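Local coordinates for protein formylmethanofuran--tetrahydromethanopterin formyltransferase (PDB 1M5S) that probably catalyses the reversible transfer of a formyl group from formylmethanofuran to tetrahydromethanopterin, a step of methanogenesis from carbon dioxide, and works as a homotetramer, at residues V6-T11 / K275-G280; E14-K19 / G284-Y289; G164-F169 / I247-L252; T175-A180 / A243-V248. All coordinates share one frame; numbering follows the deposited sequence.

Overall arrangement
From the N terminus, residues 6-11 form a short strand and turn that interaction 1 pairs with 275-280, closing a loop over most of the chain. The next strand, 12-26, is met in interaction 2 by the loop 284-289; the two contacts cross along the chain, and they touch where Gly280 O approaches Glu14 N. Interactions 3 and 4 are nested inside both. Interaction 3 pairs strands 147-170 and 243-251 near the centre of the molecule. Interaction 4 lays helix 173-187, which directly follows strand 147-170, on strand 243-251, so interactions 3 and 4 share Ile247 and Val248. Strand 147-170 also borders strands 274-278 and 12-26, linking N-terminal and C-terminal portions.

Interaction 1. Residues V6-T11 / K275-G280; sequences VEIEDT and KKISAG
Glu7 and Ile8 pair in parallel with Lys276 and Ile277, and Glu7 and Glu9, which flank Ile8, both bond to the main chain of Ile277. Ile277 N donates to Glu7 O at 2.9 Å, and Ile277 O accepts from Glu9 N at 2.9 Å and a nearly straight 169°. Glu7 O also receives a CA-H...O contact from Lys276. Ile8 O accepts from His294 NE2; on its other edge 275-278 bonds to Phe167 and Phe169 of strand 147-170. Where the strands begin, water takes over: one molecule accepts from Glu7 N and donates to Lys275 O, while another donates to both Glu7 OE1 and Lys275 O.

The side chain of Glu9, bent at chi2, brings OE2 back to Ser278, whose OG donates over only 2.5 Å, on the anti side of the oxygen and 34° out of the carboxylate plane. Lys276 NZ adds a long salt bridge to the same OE2 at 3.8 Å; its chain runs alongside Glu7, and Phe169 offers it a cation-pi partner. On the face of Ile8 and Ile277 the contact is apolar: Ile8 CD1 lies 3.6 Å from Ile277 CG1, and both residues pack on Ile265 of helix 254-268.

One carboxylate oxygen thus takes a short hydroxyl bond and faces a lysine, a setting that would favour the charged form of Glu9 and fastens the chain just beyond the strand.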
loop_
_atom_site.group_PDB
_atom_site.type_symbol
_atom_site.label_atom_id
_atom_site.label_comp_id
_atom_site.label_asym_id
_atom_site.label_seq_id
_atom_site.Cartn_x
_atom_site.Cartn_y
_atom_site.Cartn_z
ATOM N N VAL A 6 -5.976 30.789 2.665
ATOM C CA VAL A 6 -7.241 30.131 2.971
ATOM C C VAL A 6 -7.864 30.754 4.220
ATOM O O VAL A 6 -7.252 30.770 5.283
ATOM C CB VAL A 6 -7.042 28.604 3.190
ATOM C CG1 VAL A 6 -8.360 27.934 3.545
ATOM C CG2 VAL A 6 -6.466 27.973 1.926
ATOM N N GLU A 7 -9.088 31.254 4.079
ATOM C CA GLU A 7 -9.834 31.799 5.208
ATOM C C GLU A 7 -10.078 30.768 6.309
ATOM O O GLU A 7 -10.717 29.743 6.085
ATOM C CB GLU A 7 -11.176 32.351 4.734
ATOM C CG GLU A 7 -12.038 32.904 5.861
ATOM C CD GLU A 7 -13.432 33.297 5.408
ATOM O OE1 GLU A 7 -13.905 32.790 4.369
ATOM O OE2 GLU A 7 -14.075 34.096 6.117
ATOM N N ILE A 8 -9.603 31.078 7.511
ATOM C CA ILE A 8 -9.923 30.290 8.698
ATOM C C ILE A 8 -11.061 30.978 9.449
ATOM O O ILE A 8 -10.885 32.079 9.965
ATOM C CB ILE A 8 -8.701 30.167 9.653
ATOM C CG1 ILE A 8 -7.434 29.791 8.867
ATOM C CG2 ILE A 8 -8.993 29.151 10.764
ATOM C CD1 ILE A 8 -7.509 28.466 8.124
ATOM N N GLU A 9 -12.231 30.345 9.464
ATOM C CA GLU A 9 -13.392 30.872 10.173
ATOM C C GLU A 9 -13.121 31.039 11.664
ATOM O O GLU A 9 -12.451 30.203 12.283
ATOM C CB GLU A 9 -14.588 29.945 9.992
ATOM C CG GLU A 9 -15.626 30.471 9.048
ATOM C CD GLU A 9 -17.029 30.089 9.466
ATOM O OE1 GLU A 9 -17.749 30.953 10.005
ATOM O OE2 GLU A 9 -17.424 28.929 9.236
ATOM N N ASP A 10 -13.623 32.138 12.228
ATOM C CA ASP A 10 -13.544 32.371 13.666
ATOM C C ASP A 10 -14.724 31.664 14.321
ATOM O O ASP A 10 -15.755 32.275 14.622
ATOM C CB ASP A 10 -13.580 33.881 13.976
ATOM C CG ASP A 10 -13.158 34.207 15.405
ATOM O OD1 ASP A 10 -12.925 33.279 16.210
ATOM O OD2 ASP A 10 -13.046 35.413 15.719
ATOM N N THR A 11 -14.621 30.339 14.353
ATOM C CA THR A 11 -15.607 29.498 15.011
ATOM C C THR A 11 -14.870 28.468 15.877
ATOM O O THR A 11 -13.684 28.637 16.190
ATOM C CB THR A 11 -16.554 28.820 13.960
ATOM O OG1 THR A 11 -17.535 28.018 14.630
ATOM C CG2 THR A 11 -15.769 27.964 12.980
ATOM N N LYS A 275 -10.796 26.635 -0.150
ATOM C CA LYS A 275 -11.393 27.968 -0.049
ATOM C C LYS A 275 -11.536 28.459 1.387
ATOM O O LYS A 275 -11.379 29.647 1.660
ATOM C CB LYS A 275 -12.761 27.986 -0.732
ATOM C CG LYS A 275 -12.703 27.742 -2.233
ATOM C CD LYS A 275 -11.736 28.706 -2.897
ATOM C CE LYS A 275 -11.632 28.444 -4.382
ATOM N NZ LYS A 275 -10.657 29.367 -5.009
ATOM N N LYS A 276 -11.821 27.541 2.302
ATOM C CA LYS A 276 -12.095 27.905 3.686
ATOM C C LYS A 276 -11.927 26.715 4.622
ATOM O O LYS A 276 -12.188 25.570 4.243
ATOM C CB LYS A 276 -13.520 28.452 3.809
ATOM C CG LYS A 276 -13.801 29.164 5.128
ATOM C CD LYS A 276 -15.242 28.993 5.565
ATOM C CE LYS A 276 -16.131 30.055 4.978
ATOM N NZ LYS A 276 -17.496 29.980 5.563
ATOM N N ILE A 277 -11.433 26.993 5.825
ATOM C CA ILE A 277 -11.475 26.043 6.930
ATOM C C ILE A 277 -12.543 26.504 7.915
ATOM O O ILE A 277 -12.547 27.660 8.343
ATOM C CB ILE A 277 -10.123 25.974 7.693
ATOM C CG1 ILE A 277 -8.997 25.506 6.758
ATOM C CG2 ILE A 277 -10.266 25.086 8.931
ATOM C CD1 ILE A 277 -9.176 24.105 6.203
ATOM N N SER A 278 -13.429 25.592 8.289
ATOM C CA SER A 278 -14.376 25.854 9.361
ATOM C C SER A 278 -14.342 24.723 10.390
ATOM O O SER A 278 -13.333 24.027 10.510
ATOM C CB SER A 278 -15.786 26.015 8.792
ATOM O OG SER A 278 -16.655 26.568 9.763
ATOM N N ALA A 279 -15.403 24.622 11.191
ATOM C CA ALA A 279 -15.533 23.604 12.236
ATOM C C ALA A 279 -16.990 23.458 12.635
ATOM O O ALA A 279 -17.780 24.385 12.473
ATOM C CB ALA A 279 -14.709 23.978 13.453
ATOM N N GLY A 280 -17.340 22.289 13.158
ATOM C CA GLY A 280 -18.720 22.020 13.512
ATOM C C GLY A 280 -18.965 22.123 15.001
ATOM O O GLY A 280 -18.210 21.586 15.804
HETATM O O HOH W 1 -13.479 31.689 2.031
HETATM O O HOH W 2 -9.705 31.641 1.456
#

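Interaction 2. Residues E14-K19 / G284-Y289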
loop_
_atom_site.group_PDB
_atom_site.type_symbol
_atom_site.label_atom_id
_atom_site.label_comp_id
_atom_site.label_asym_id
_atom_site.label_seq_id
_atom_site.Cartn_x
_atom_site.Cartn_y
_atom_site.Cartn_z
ATOM N N GLU A 14 -17.112 21.736 18.725
ATOM C CA GLU A 14 -17.773 21.339 19.956
ATOM C C GLU A 14 -17.565 19.846 20.190
ATOM O O GLU A 14 -18.124 19.009 19.470
ATOM C CB GLU A 14 -19.267 21.653 19.856
ATOM C CG GLU A 14 -20.100 21.197 21.047
ATOM C CD GLU A 14 -20.994 22.283 21.584
ATOM O OE1 GLU A 14 -21.627 22.990 20.773
ATOM O OE2 GLU A 14 -21.039 22.452 22.820
ATOM N N ALA A 15 -16.824 19.529 21.250
ATOM C CA ALA A 15 -16.460 18.152 21.556
ATOM C C ALA A 15 -17.113 17.610 22.839
ATOM O O ALA A 15 -17.335 18.355 23.803
ATOM C CB ALA A 15 -14.950 18.030 21.643
ATOM N N PHE A 16 -17.328 16.291 22.858
ATOM C CA PHE A 16 -17.989 15.587 23.960
ATOM C C PHE A 16 -16.993 14.728 24.746
ATOM O O PHE A 16 -15.962 14.308 24.211
ATOM C CB PHE A 16 -19.101 14.699 23.407
ATOM C CG PHE A 16 -20.039 15.414 22.477
ATOM C CD1 PHE A 16 -19.615 15.820 21.215
ATOM C CD2 PHE A 16 -21.346 15.693 22.865
ATOM C CE1 PHE A 16 -20.478 16.496 20.355
ATOM C CE2 PHE A 16 -22.221 16.368 22.010
ATOM C CZ PHE A 16 -21.787 16.770 20.754
ATOM N N PRO A 17 -17.276 14.467 26.036
ATOM C CA PRO A 17 -16.450 13.491 26.755
ATOM C C PRO A 17 -16.733 12.058 26.288
ATOM O O PRO A 17 -17.847 11.738 25.837
ATOM C CB PRO A 17 -16.838 13.711 28.220
ATOM C CG PRO A 17 -18.252 14.187 28.145
ATOM C CD PRO A 17 -18.311 15.055 26.909
ATOM N N ILE A 18 -15.691 11.232 26.295
ATOM C CA ILE A 18 -15.832 9.824 25.934
ATOM C C ILE A 18 -14.782 8.983 26.665
ATOM O O ILE A 18 -13.833 9.523 27.241
ATOM C CB ILE A 18 -15.715 9.635 24.395
ATOM C CG1 ILE A 18 -16.312 8.286 23.987
ATOM C CG2 ILE A 18 -14.263 9.789 23.952
ATOM C CD1 ILE A 18 -16.806 8.221 22.553
ATOM N N LYS A 19 -15.029 7.681 26.762
ATOM C CA LYS A 19 -14.054 6.784 27.363
ATOM C C LYS A 19 -13.151 6.223 26.264
ATOM O O LYS A 19 -13.639 5.737 25.237
ATOM C CB LYS A 19 -14.768 5.648 28.099
ATOM C CG LYS A 19 -15.811 6.117 29.104
ATOM C CD LYS A 19 -15.207 7.061 30.135
ATOM C CE LYS A 19 -16.219 7.399 31.213
ATOM N NZ LYS A 19 -15.578 8.093 32.358
ATOM N N GLY A 284 -22.877 25.483 21.376
ATOM C CA GLY A 284 -22.321 25.530 22.714
ATOM C C GLY A 284 -23.207 24.814 23.721
ATOM O O GLY A 284 -22.890 24.773 24.913
ATOM N N LYS A 285 -24.291 24.204 23.241
ATOM C CA LYS A 285 -25.329 23.666 24.119
ATOM C C LYS A 285 -25.388 22.138 24.158
ATOM O O LYS A 285 -26.389 21.569 24.594
ATOM C CB LYS A 285 -26.705 24.217 23.713
ATOM C CG LYS A 285 -26.868 25.724 23.903
ATOM C CD LYS A 285 -26.610 26.163 25.350
ATOM C CE LYS A 285 -25.475 27.183 25.434
ATOM N NZ LYS A 285 -25.587 28.247 24.392
ATOM N N LEU A 286 -24.305 21.474 23.762
ATOM C CA LEU A 286 -24.300 20.013 23.696
ATOM C C LEU A 286 -23.037 19.348 24.247
ATOM O O LEU A 286 -23.089 18.216 24.725
ATOM C CB LEU A 286 -24.531 19.547 22.256
ATOM C CG LEU A 286 -25.918 18.995 21.912
ATOM C CD1 LEU A 286 -26.724 20.043 21.163
ATOM C CD2 LEU A 286 -25.776 17.735 21.068
ATOM N N GLY A 287 -21.903 20.038 24.163
ATOM C CA GLY A 287 -20.649 19.438 24.580
ATOM C C GLY A 287 -19.795 20.364 25.419
ATOM O O GLY A 287 -19.744 21.567 25.166
ATOM N N LYS A 288 -19.049 19.782 26.353
ATOM C CA LYS A 288 -18.264 20.545 27.323
ATOM C C LYS A 288 -17.065 21.284 26.715
ATOM O O LYS A 288 -16.699 22.372 27.168
ATOM C CB LYS A 288 -17.778 19.616 28.445
ATOM C CG LYS A 288 -16.957 20.322 29.520
ATOM C CD LYS A 288 -15.772 19.480 29.977
ATOM C CE LYS A 288 -14.672 20.350 30.593
ATOM N NZ LYS A 288 -14.067 21.307 29.611
ATOM N N TYR A 289 -16.465 20.689 25.686
ATOM C CA TYR A 289 -15.172 21.140 25.178
ATOM C C TYR A 289 -15.306 22.062 23.960
ATOM O O TYR A 289 -16.054 21.771 23.022
ATOM C CB TYR A 289 -14.294 19.928 24.835
ATOM C CG TYR A 289 -14.045 18.988 26.002
ATOM C CD1 TYR A 289 -14.824 17.843 26.181
ATOM C CD2 TYR A 289 -13.036 19.250 26.934
ATOM C CE1 TYR A 289 -14.608 16.982 27.262
ATOM C CE2 TYR A 289 -12.808 18.397 28.020
ATOM C CZ TYR A 289 -13.599 17.266 28.176
ATOM O OH TYR A 289 -13.375 16.418 29.241
#
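Ala15 faces both Lys288 and Tyr289, and the backbone bonds of the contact belong to this meeting. Ala15 N donates to Tyr289 O at 3.0 Å and 175°, while Tyr289 N returns a bond to Ala15 O at 3.1 Å. A CA-H...O contact from Glu14 to Tyr289 O lies beside them.

The polar side-chain bonds come from Glu14, whose chain leaves with CG anti to the backbone N (chi1 176°) and bends at chi2 into the curve of the loop. Its OE1 accepts from Gly284 N through the syn lone pair at 2.9 Å, and also from Tyr282 N. OE2 takes Gly287 N, which comes from above the carboxylate plane, 51° out of it, but is also pressed to 2.8 Å from Gly287 O, another acceptor. Three amides of one loop therefore share a single carboxylate.

Packing contacts lie on the flanks. Phe16 lays one ring face over Gly287 CA, and Leu286 CD2 meets the ring in its plane, 3.9 Å from CE2. The Tyr289 ring turns its edge to the carbonyl Ala15 O and to Pro17, with Pro17 CB 4.1 Å from CE1, while Ala15 CB rests 3.8 Å from Tyr289 CB; both Ala15 and Tyr289 pack on Ile161 of strand 147-170.

Two residues set against one in an antiparallel pair make a classic beta bulge, here at the entry to strand 289-292.

Interaction 3. Residues G164-F169 / I247-L252; sequences GNFFIF and IVINGL
Gly164 and Ile249 meet at the close end of an antiparallel pairing, where Ile249 N donates to Gly164 O over a short 2.6 Å with the donor tilted 30° from the carbonyl plane. Val248 CA adds a CA-H...O contact to the same oxygen, and Ile249 CB lies 3.6 Å from it. Next along, Asn165 and Val248 form a non-hydrogen-bonded pair, with Asn165 CA only 3.0 Å from Ile247 O. On the face of this pair the main chains are close but the side chains barely meet, Asn165 CB lying 4.5 Å from CG2 of the partly exposed Val248; Asn165 OD1 accepts from Gly280 N.

At Phe166 the strands part a little: the bond from Phe166 N to Ile247 O stretches to 3.3 Å, whereas Ile247 N reaches Phe166 O at 3.1 Å and 166°. Phe166 CG sits between the backbone N and carbonyl carbon (chi1 61°), which carries its ring alongside Ile247; Ile247 CB lies over one face, offset toward the rim, and CD1 is 4.0 Å from CZ.

Two helices cover the Phe166 face: Ala183 of helix 173-187 touches Phe166 and Ile247, and helix 254-268 brings Ile265 to Phe166 and Met261 to Ile249.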
loop_
_atom_site.group_PDB
_atom_site.type_symbol
_atom_site.label_atom_id
_atom_site.label_comp_id
_atom_site.label_asym_id
_atom_site.label_seq_id
_atom_site.Cartn_x
_atom_site.Cartn_y
_atom_site.Cartn_z
ATOM N N GLY A 164 -13.732 16.552 18.376
ATOM C CA GLY A 164 -12.917 17.628 17.817
ATOM C C GLY A 164 -12.895 17.538 16.292
ATOM O O GLY A 164 -12.991 16.441 15.740
ATOM N N ASN A 165 -12.903 18.669 15.596
ATOM C CA ASN A 165 -13.057 18.625 14.147
ATOM C C ASN A 165 -12.727 19.941 13.459
ATOM O O ASN A 165 -12.571 20.972 14.114
ATOM C CB ASN A 165 -14.487 18.192 13.778
ATOM C CG ASN A 165 -15.510 19.292 13.996
ATOM O OD1 ASN A 165 -15.721 20.138 13.131
ATOM N ND2 ASN A 165 -16.161 19.275 15.151
ATOM N N PHE A 166 -12.534 19.872 12.144
ATOM C CA PHE A 166 -12.593 21.051 11.288
ATOM C C PHE A 166 -13.137 20.679 9.909
ATOM O O PHE A 166 -13.184 19.498 9.548
ATOM C CB PHE A 166 -11.212 21.717 11.181
ATOM C CG PHE A 166 -10.149 20.834 10.580
ATOM C CD1 PHE A 166 -9.930 20.823 9.202
ATOM C CD2 PHE A 166 -9.363 20.016 11.390
ATOM C CE1 PHE A 166 -8.945 20.009 8.642
ATOM C CE2 PHE A 166 -8.378 19.198 10.838
ATOM C CZ PHE A 166 -8.172 19.195 9.458
ATOM N N PHE A 167 -13.718 21.667 9.235
ATOM C CA PHE A 167 -14.302 21.487 7.907
ATOM C C PHE A 167 -13.336 22.020 6.847
ATOM O O PHE A 167 -12.604 22.979 7.093
ATOM C CB PHE A 167 -15.626 22.253 7.804
ATOM C CG PHE A 167 -16.786 21.588 8.501
ATOM C CD1 PHE A 167 -16.618 20.929 9.707
ATOM C CD2 PHE A 167 -18.063 21.651 7.952
ATOM C CE1 PHE A 167 -17.703 20.342 10.356
ATOM C CE2 PHE A 167 -19.149 21.068 8.593
ATOM C CZ PHE A 167 -18.967 20.414 9.796
ATOM N N ILE A 168 -13.328 21.384 5.680
ATOM C CA ILE A 168 -12.505 21.818 4.553
ATOM C C ILE A 168 -13.416 22.062 3.365
ATOM O O ILE A 168 -14.055 21.131 2.860
ATOM C CB ILE A 168 -11.458 20.748 4.129
ATOM C CG1 ILE A 168 -10.574 20.352 5.308
ATOM C CG2 ILE A 168 -10.565 21.288 3.007
ATOM C CD1 ILE A 168 -9.777 19.089 5.042
ATOM N N PHE A 169 -13.501 23.325 2.952
ATOM C CA PHE A 169 -14.276 23.728 1.777
ATOM C C PHE A 169 -13.341 23.758 0.563
ATOM O O PHE A 169 -12.292 24.402 0.602
ATOM C CB PHE A 169 -14.866 25.132 1.981
ATOM C CG PHE A 169 -15.907 25.213 3.064
ATOM C CD1 PHE A 169 -15.592 24.895 4.383
ATOM C CD2 PHE A 169 -17.189 25.662 2.772
ATOM C CE1 PHE A 169 -16.535 25.024 5.394
ATOM C CE2 PHE A 169 -18.141 25.796 3.776
ATOM C CZ PHE A 169 -17.814 25.477 5.088
ATOM N N ILE A 247 -13.037 16.430 9.168
ATOM C CA ILE A 247 -12.193 15.486 9.882
ATOM C C ILE A 247 -12.557 15.530 11.363
ATOM O O ILE A 247 -12.524 16.595 11.976
ATOM C CB ILE A 247 -10.695 15.811 9.667
ATOM C CG1 ILE A 247 -10.336 15.581 8.192
ATOM C CG2 ILE A 247 -9.819 14.943 10.567
ATOM C CD1 ILE A 247 -8.883 15.527 7.920
ATOM N N VAL A 248 -13.114 14.422 11.856
ATOM C CA VAL A 248 -13.407 14.253 13.280
ATOM C C VAL A 248 -12.219 13.633 14.004
ATOM O O VAL A 248 -11.616 12.681 13.519
ATOM C CB VAL A 248 -14.651 13.367 13.497
ATOM C CG1 VAL A 248 -14.896 13.163 14.982
ATOM C CG2 VAL A 248 -15.863 14.011 12.856
ATOM N N ILE A 249 -11.916 14.170 15.180
ATOM C CA ILE A 249 -10.719 13.827 15.946
ATOM C C ILE A 249 -11.125 13.475 17.389
ATOM O O ILE A 249 -11.794 14.264 18.057
ATOM C CB ILE A 249 -9.726 15.028 15.981
ATOM C CG1 ILE A 249 -9.402 15.479 14.556
ATOM C CG2 ILE A 249 -8.457 14.659 16.727
ATOM C CD1 ILE A 249 -8.683 16.792 14.464
ATOM N N ASN A 250 -10.863 12.235 17.797
ATOM C CA ASN A 250 -10.941 11.847 19.204
ATOM C C ASN A 250 -9.536 11.849 19.766
ATOM O O ASN A 250 -8.571 11.713 19.022
ATOM C CB ASN A 250 -11.547 10.454 19.355
ATOM C CG ASN A 250 -12.999 10.401 18.940
ATOM O OD1 ASN A 250 -13.538 11.367 18.400
ATOM N ND2 ASN A 250 -13.641 9.266 19.180
ATOM N N GLY A 251 -9.416 12.004 21.077
ATOM C CA GLY A 251 -8.094 12.111 21.670
ATOM C C GLY A 251 -8.085 12.028 23.182
ATOM O O GLY A 251 -9.118 12.209 23.832
ATOM N N LEU A 252 -6.896 11.830 23.737
ATOM C CA LEU A 252 -6.721 11.589 25.164
ATOM C C LEU A 252 -6.928 12.847 26.009
ATOM O O LEU A 252 -7.564 12.797 27.065
ATOM C CB LEU A 252 -5.329 11.007 25.415
ATOM C CG LEU A 252 -5.088 9.654 24.736
ATOM C CD1 LEU A 252 -3.638 9.220 24.917
ATOM C CD2 LEU A 252 -6.048 8.622 25.314
#

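Interaction 4. Residues T175-A180 / A243-V248; sequences TALTAA and AVYEIV
Tyr245 receives Ala176 and Leu177 in a helix-on-strand packing within the alpha/beta sandwich: segment 175-180 of helix 173-187 runs nearly parallel to 243-248, with segment axes 7.6 Å apart and inclined by 16°. Leu177 CD1 stands over the centre of the Tyr245 ring in a CH-pi contact, 4.2 Å from its centroid and 11° off the normal. Leu177 CG, anti to the backbone N (chi1 -176°), sends the branch across the ring, while its CB touches CE2 at 3.6 Å. Ala176 CB comes in at the ring edge, in plane, 3.6 Å from CD2, and also reaches Ala243 CB. One turn on, Ala180 CB lies against Tyr245 CB.

Around this first shell, Ile168 of the adjacent strand 147-170 is backbone-bonded to Tyr245, whose side chain touches Gln173 and Ile201. Its hydroxyl bonds Glu146 OE1 of a neighbouring subunit, where Pro100 also packs on Leu177; the contact thus stands at a subunit interface, and the tyrosine is fixed at both its apolar face and its polar tip.

Small alanines let the helix sit close, so that farther along the strand Ile247 CD1 approaches the main chain itself, 3.4 Å from Ala180 O.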
loop_
_atom_site.group_PDB
_atom_site.type_symbol
_atom_site.label_atom_id
_atom_site.label_comp_id
_atom_site.label_asym_id
_atom_site.label_seq_id
_atom_site.Cartn_x
_atom_site.Cartn_y
_atom_site.Cartn_z
ATOM N N THR A 175 -10.258 18.329 -4.631
ATOM C CA THR A 175 -9.479 19.320 -3.890
ATOM C C THR A 175 -9.698 19.179 -2.389
ATOM O O THR A 175 -8.738 19.111 -1.611
ATOM C CB THR A 175 -9.859 20.759 -4.293
ATOM O OG1 THR A 175 -9.423 21.014 -5.632
ATOM C CG2 THR A 175 -9.212 21.768 -3.356
ATOM N N ALA A 176 -10.969 19.137 -1.991
ATOM C CA ALA A 176 -11.320 19.026 -0.582
ATOM C C ALA A 176 -10.884 17.670 -0.021
ATOM O O ALA A 176 -10.350 17.597 1.087
ATOM C CB ALA A 176 -12.825 19.230 -0.394
ATOM N N LEU A 177 -11.046 16.610 -0.812
ATOM C CA LEU A 177 -10.663 15.274 -0.366
ATOM C C LEU A 177 -9.152 15.136 -0.187
ATOM O O LEU A 177 -8.692 14.516 0.767
ATOM C CB LEU A 177 -11.162 14.211 -1.348
ATOM C CG LEU A 177 -10.894 12.753 -0.944
ATOM C CD1 LEU A 177 -11.292 12.523 0.519
ATOM C CD2 LEU A 177 -11.664 11.825 -1.862
ATOM N N THR A 178 -8.385 15.690 -1.124
ATOM C CA THR A 178 -6.925 15.610 -1.063
ATOM C C THR A 178 -6.413 16.371 0.155
ATOM O O THR A 178 -5.504 15.910 0.850
ATOM C CB THR A 178 -6.288 16.187 -2.336
ATOM O OG1 THR A 178 -6.747 15.433 -3.465
ATOM C CG2 THR A 178 -4.767 16.111 -2.268
ATOM N N ALA A 179 -7.078 17.484 0.456
ATOM C CA ALA A 179 -6.775 18.275 1.641
ATOM C C ALA A 179 -7.061 17.476 2.916
ATOM O O ALA A 179 -6.220 17.416 3.814
ATOM C CB ALA A 179 -7.585 19.574 1.617
ATOM N N ALA A 180 -8.173 16.743 2.913
ATOM C CA ALA A 180 -8.544 15.874 4.024
ATOM C C ALA A 180 -7.546 14.732 4.168
ATOM O O ALA A 180 -7.081 14.428 5.269
ATOM C CB ALA A 180 -9.942 15.320 3.809
ATOM N N ALA A 243 -17.597 21.174 -2.686
ATOM C CA ALA A 243 -17.481 20.032 -1.788
ATOM C C ALA A 243 -16.919 20.422 -0.431
ATOM O O ALA A 243 -16.071 21.313 -0.324
ATOM C CB ALA A 243 -16.610 18.946 -2.427
ATOM N N VAL A 244 -17.422 19.764 0.610
ATOM C CA VAL A 244 -16.905 19.936 1.956
ATOM C C VAL A 244 -16.616 18.561 2.543
ATOM O O VAL A 244 -17.389 17.619 2.354
ATOM C CB VAL A 244 -17.926 20.651 2.873
ATOM C CG1 VAL A 244 -17.298 20.937 4.233
ATOM C CG2 VAL A 244 -18.413 21.940 2.225
ATOM N N TYR A 245 -15.463 18.436 3.190
ATOM C CA TYR A 245 -15.159 17.256 3.993
ATOM C C TYR A 245 -14.850 17.699 5.413
ATOM O O TYR A 245 -14.336 18.800 5.635
ATOM C CB TYR A 245 -13.959 16.481 3.418
ATOM C CG TYR A 245 -14.296 15.663 2.193
ATOM C CD1 TYR A 245 -14.990 14.456 2.301
ATOM C CD2 TYR A 245 -13.971 16.122 0.919
ATOM C CE1 TYR A 245 -15.353 13.732 1.171
ATOM C CE2 TYR A 245 -14.335 15.413 -0.211
ATOM C CZ TYR A 245 -15.026 14.223 -0.079
ATOM O OH TYR A 245 -15.428 13.562 -1.205
ATOM N N GLU A 246 -15.196 16.846 6.372
ATOM C CA GLU A 246 -14.904 17.098 7.773
ATOM C C GLU A 246 -13.959 16.023 8.301
ATOM O O GLU A 246 -13.998 14.876 7.856
ATOM C CB GLU A 246 -16.204 17.102 8.576
ATOM C CG GLU A 246 -16.003 17.126 10.080
ATOM C CD GLU A 246 -17.302 16.989 10.861
ATOM O OE1 GLU A 246 -18.340 16.616 10.264
ATOM O OE2 GLU A 246 -17.271 17.255 12.085
ATOM N N ILE A 247 -13.037 16.430 9.168
ATOM C CA ILE A 247 -12.193 15.486 9.882
ATOM C C ILE A 247 -12.557 15.530 11.363
ATOM O O ILE A 247 -12.524 16.595 11.976
ATOM C CB ILE A 247 -10.695 15.811 9.667
ATOM C CG1 ILE A 247 -10.336 15.581 8.192
ATOM C CG2 ILE A 247 -9.819 14.943 10.567
ATOM C CD1 ILE A 247 -8.883 15.527 7.920
ATOM N N VAL A 248 -13.114 14.422 11.856
ATOM C CA VAL A 248 -13.407 14.253 13.280
ATOM C C VAL A 248 -12.219 13.633 14.004
ATOM O O VAL A 248 -11.616 12.681 13.519
ATOM C CB VAL A 248 -14.651 13.367 13.497
ATOM C CG1 VAL A 248 -14.896 13.163 14.982
ATOM C CG2 VAL A 248 -15.863 14.011 12.856
#